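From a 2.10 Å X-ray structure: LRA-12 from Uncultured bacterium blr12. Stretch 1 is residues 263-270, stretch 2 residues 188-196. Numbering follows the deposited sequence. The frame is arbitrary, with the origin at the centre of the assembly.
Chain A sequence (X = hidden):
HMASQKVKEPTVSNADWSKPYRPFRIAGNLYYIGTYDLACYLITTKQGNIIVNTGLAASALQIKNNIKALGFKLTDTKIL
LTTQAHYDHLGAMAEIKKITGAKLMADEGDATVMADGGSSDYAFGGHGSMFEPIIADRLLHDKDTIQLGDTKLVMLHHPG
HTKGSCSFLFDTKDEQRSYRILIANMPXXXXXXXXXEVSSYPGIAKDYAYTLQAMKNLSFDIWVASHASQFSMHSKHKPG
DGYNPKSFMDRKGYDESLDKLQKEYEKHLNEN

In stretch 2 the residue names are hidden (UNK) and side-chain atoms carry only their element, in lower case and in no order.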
# COMPACT_ATOMS: atom_id res chain seq x y z
N LYS A 263 -4.45 -21.10 0.61
CA LYS A 263 -3.84 -22.32 0.05
C LYS A 263 -2.31 -22.18 -0.06
O LYS A 263 -1.57 -23.15 0.17
CB LYS A 263 -4.41 -22.64 -1.33
CG LYS A 263 -5.93 -22.83 -1.36
CD LYS A 263 -6.41 -23.72 -0.22
CE LYS A 263 -7.83 -23.40 0.22
NZ LYS A 263 -8.81 -23.65 -0.87
N GLU A 264 -1.87 -20.98 -0.42
CA GLU A 264 -0.47 -20.66 -0.53
C GLU A 264 0.21 -20.77 0.85
O GLU A 264 1.27 -21.38 0.98
CB GLU A 264 -0.30 -19.27 -1.12
CG GLU A 264 1.12 -18.91 -1.48
CD GLU A 264 1.66 -19.80 -2.56
OE1 GLU A 264 1.91 -20.99 -2.29
OE2 GLU A 264 1.83 -19.33 -3.69
N TYR A 265 -0.42 -20.17 1.86
CA TYR A 265 0.02 -20.26 3.24
C TYR A 265 0.19 -21.72 3.71
O TYR A 265 1.17 -22.04 4.37
CB TYR A 265 -0.95 -19.50 4.15
CG TYR A 265 -0.92 -19.87 5.62
CD1 TYR A 265 0.12 -19.45 6.44
CD2 TYR A 265 -1.93 -20.64 6.19
CE1 TYR A 265 0.15 -19.78 7.78
CE2 TYR A 265 -1.90 -20.97 7.53
CZ TYR A 265 -0.85 -20.54 8.31
OH TYR A 265 -0.81 -20.86 9.64
N GLU A 266 -0.77 -22.57 3.34
CA GLU A 266 -0.75 -24.00 3.67
C GLU A 266 0.43 -24.77 3.06
O GLU A 266 1.03 -25.61 3.72
CB GLU A 266 -2.07 -24.68 3.27
CG GLU A 266 -3.20 -24.45 4.26
CD GLU A 266 -4.58 -24.77 3.70
OE1 GLU A 266 -4.71 -25.74 2.91
OE2 GLU A 266 -5.55 -24.07 4.05
N LYS A 267 0.75 -24.49 1.81
CA LYS A 267 1.94 -25.04 1.17
C LYS A 267 3.23 -24.54 1.85
O LYS A 267 4.24 -25.26 1.88
CB LYS A 267 1.96 -24.63 -0.30
CG LYS A 267 0.95 -25.37 -1.18
CD LYS A 267 0.94 -24.79 -2.59
CE LYS A 267 0.32 -25.77 -3.60
NZ LYS A 267 -1.11 -26.05 -3.31
N HIS A 268 3.15 -23.31 2.37
CA HIS A 268 4.22 -22.46 2.94
C HIS A 268 5.00 -21.50 1.98
O HIS A 268 5.98 -20.92 2.42
CB HIS A 268 5.13 -23.23 3.94
CG HIS A 268 4.37 -24.08 4.96
ND1 HIS A 268 3.14 -23.77 5.43
CD2 HIS A 268 4.74 -25.29 5.62
CE1 HIS A 268 2.74 -24.70 6.33
NE2 HIS A 268 3.71 -25.64 6.44
N LEU A 269 4.60 -21.27 0.71
CA LEU A 269 5.53 -20.56 -0.22
C LEU A 269 5.17 -20.13 -1.70
O LEU A 269 4.22 -20.47 -2.27
CB LEU A 269 6.87 -21.33 -0.24
CG LEU A 269 6.86 -22.75 -0.92
CD1 LEU A 269 7.38 -22.71 -2.37
CD2 LEU A 269 7.60 -23.83 -0.12
N ASN A 270 6.07 -19.32 -2.27
CA ASN A 270 6.01 -18.81 -3.62
C ASN A 270 6.64 -17.42 -3.67
O ASN A 270 7.79 -17.26 -4.10
CB ASN A 270 4.59 -18.74 -4.14
CG ASN A 270 4.52 -18.71 -5.66
OD1 ASN A 270 5.48 -19.09 -6.35
ND2 ASN A 270 3.38 -18.27 -6.21
N UNK A 188 0.46 -12.02 0.43
CA UNK A 188 1.18 -12.85 -0.47
C UNK A 188 2.46 -13.28 0.25
O UNK A 188 2.90 -12.61 1.20
c UNK A 188 1.48 -12.09 -1.78
o UNK A 188 2.22 -10.90 -1.48
c UNK A 188 0.14 -11.71 -2.51
N UNK A 189 3.02 -14.40 -0.18
CA UNK A 189 4.24 -14.94 0.37
C UNK A 189 5.40 -14.68 -0.58
O UNK A 189 5.33 -14.98 -1.80
c UNK A 189 3.02 -16.66 1.74
c UNK A 189 2.62 -18.11 1.88
c UNK A 189 4.12 -16.44 0.68
c UNK A 189 5.47 -17.04 1.10
N UNK A 190 6.46 -14.16 -0.02
CA UNK A 190 7.57 -13.65 -0.80
C UNK A 190 8.69 -14.69 -0.87
O UNK A 190 9.47 -14.70 -1.82
c UNK A 190 8.04 -12.30 -0.17
c UNK A 190 7.15 -11.17 -0.64
c UNK A 190 9.50 -11.99 -0.47
N UNK A 191 8.77 -15.56 0.13
CA UNK A 191 9.84 -16.56 0.21
C UNK A 191 9.55 -17.81 -0.62
O UNK A 191 8.40 -18.16 -0.88
c UNK A 191 8.52 -18.22 3.28
c UNK A 191 11.17 -16.04 2.27
c UNK A 191 10.14 -16.98 1.68
c UNK A 191 8.86 -16.95 2.53
N UNK A 192 10.61 -18.49 -1.04
CA UNK A 192 10.44 -19.74 -1.78
C UNK A 192 10.49 -20.97 -0.89
O UNK A 192 10.08 -22.04 -1.29
c UNK A 192 11.47 -19.82 -2.93
o UNK A 192 13.46 -18.00 -4.17
c UNK A 192 11.20 -18.77 -4.00
o UNK A 192 12.37 -18.43 -6.04
c UNK A 192 12.43 -18.38 -4.79
N UNK A 193 10.96 -20.80 0.35
CA UNK A 193 11.11 -21.91 1.29
C UNK A 193 9.96 -22.02 2.29
O UNK A 193 9.04 -21.20 2.29
c UNK A 193 12.73 -20.60 2.84
n UNK A 193 16.54 -20.49 2.69
c UNK A 193 15.15 -20.00 2.45
c UNK A 193 14.14 -20.60 3.42
c UNK A 193 12.48 -21.85 1.99
N UNK A 194 10.01 -23.06 3.13
CA UNK A 194 9.04 -23.30 4.19
C UNK A 194 9.18 -22.26 5.29
O UNK A 194 10.30 -21.80 5.56
c UNK A 194 7.21 -26.83 2.39
n UNK A 194 7.36 -27.04 0.93
c UNK A 194 8.48 -26.18 2.93
c UNK A 194 8.30 -25.78 4.39
c UNK A 194 9.27 -24.69 4.81
N UNK A 195 8.07 -21.92 5.94
CA UNK A 195 8.06 -20.97 7.06
C UNK A 195 9.08 -21.31 8.14
O UNK A 195 9.79 -20.42 8.63
c UNK A 195 4.38 -20.70 6.71
c UNK A 195 5.96 -18.97 6.25
c UNK A 195 5.01 -18.31 5.48
c UNK A 195 5.65 -20.18 6.86
c UNK A 195 6.67 -20.89 7.70
c UNK A 195 3.75 -18.84 5.33
c UNK A 195 3.43 -20.04 5.95
N UNK A 196 9.15 -22.60 8.47
CA UNK A 196 10.06 -23.11 9.51
C UNK A 196 11.54 -22.82 9.24
O UNK A 196 12.33 -22.84 10.16
c UNK A 196 9.86 -24.62 9.70
o UNK A 196 10.37 -25.33 8.58

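Position 188 carries three side-chain atoms, a carbon bearing one oxygen and one carbon, and none of them touches stretch 1. A branch at the first carbon with a single hydroxyl-type oxygen identifies Thr188, which takes no part in the contact through its side chain.

Position 189 has four carbons, forked at the first, with one arm two carbons long. The first carbon points toward stretch 1, and the end of the long arm lies 3.6 Å from Tyr265 CA. The unequal fork without a heteroatom gives Ile189. Its CD1 also lies 3.7 Å from Glu264 O, while CG2, on the short arm, is 3.8 Å from Leu269 CA. The residue is buried, with chi1 in the m well and chi2 in t.

At position 190 one carbon carries two others. The CA-to-CB bond points away from stretch 1, and the side chain touches nothing there. The equal fork defines Val190.

Position 191 repeats the four-carbon pattern of Ile189, again with one arm two carbons long. The CA-to-CB bond points sideways, but the end of the chain comes nearer, placing the last carbon of the longer arm 3.8 Å from His268 O. This is Ile191, and that carbon is CD1. Both chi angles, 33° and 127°, lie between wells. The backbone supplies the polar link: Asn270 N donates to Ile191 O at 3.0 Å, with an N-H...acceptor angle of 167°, close to linear.

Position 192 shows three carbons, the third carrying two oxygens. The CA-to-CB bond points away, yet the second carbon lies 3.7 Å from Asn270 O. A carboxylate at that distance from the backbone means Glu192, the second carbon being CG.

Position 193 has four carbons in a row ending in nitrogen. The side chain starts away from stretch 1 and does not touch it; the backbone makes the approach, with O of position 193 3.3 Å from Leu269 CB. The unbranched chain is the signature of Lys193.

Position 194 has the same chain of four carbons and a nitrogen, here running alongside stretch 1: the second carbon is 3.8 Å from His268 CD2, at the edge of that ring, the fourth is 3.4 Å from Lys267 O, and the nitrogen is 3.4 Å from Leu269 CD2. These atoms are CG, CE and NZ of Lys194.

Position 195 has one carbon followed by a six-carbon ring with no oxygen. One ring carbon is 3.4 Å from Tyr265 CD1, another 3.5 Å from His268 ND1, and His268 CA lies over one face. The residue is Phe195, the two carbons being CE2 and CD2; its ring meets that of Tyr265 rim to rim, planes at 42°.

Position 196 has one carbon and one oxygen, neither touching stretch 1, making it Ser196.

The contact buries 581 Å² and rests mainly on packing. Ile189 and Phe195 provide most of its buried apolar surface, with a smaller share from Ile191, meeting the end of the helix and the residues after it. At His268, positive phi marks the departure from helical geometry, while ND1 donates to Tyr265 O at 2.8 Å. The chain then runs beside stretch 2, where the Asn270–Ile191 backbone bond is the only hydrogen bond assigned across the interface.

Stretch 2 (188-196) TIVIEKKFS
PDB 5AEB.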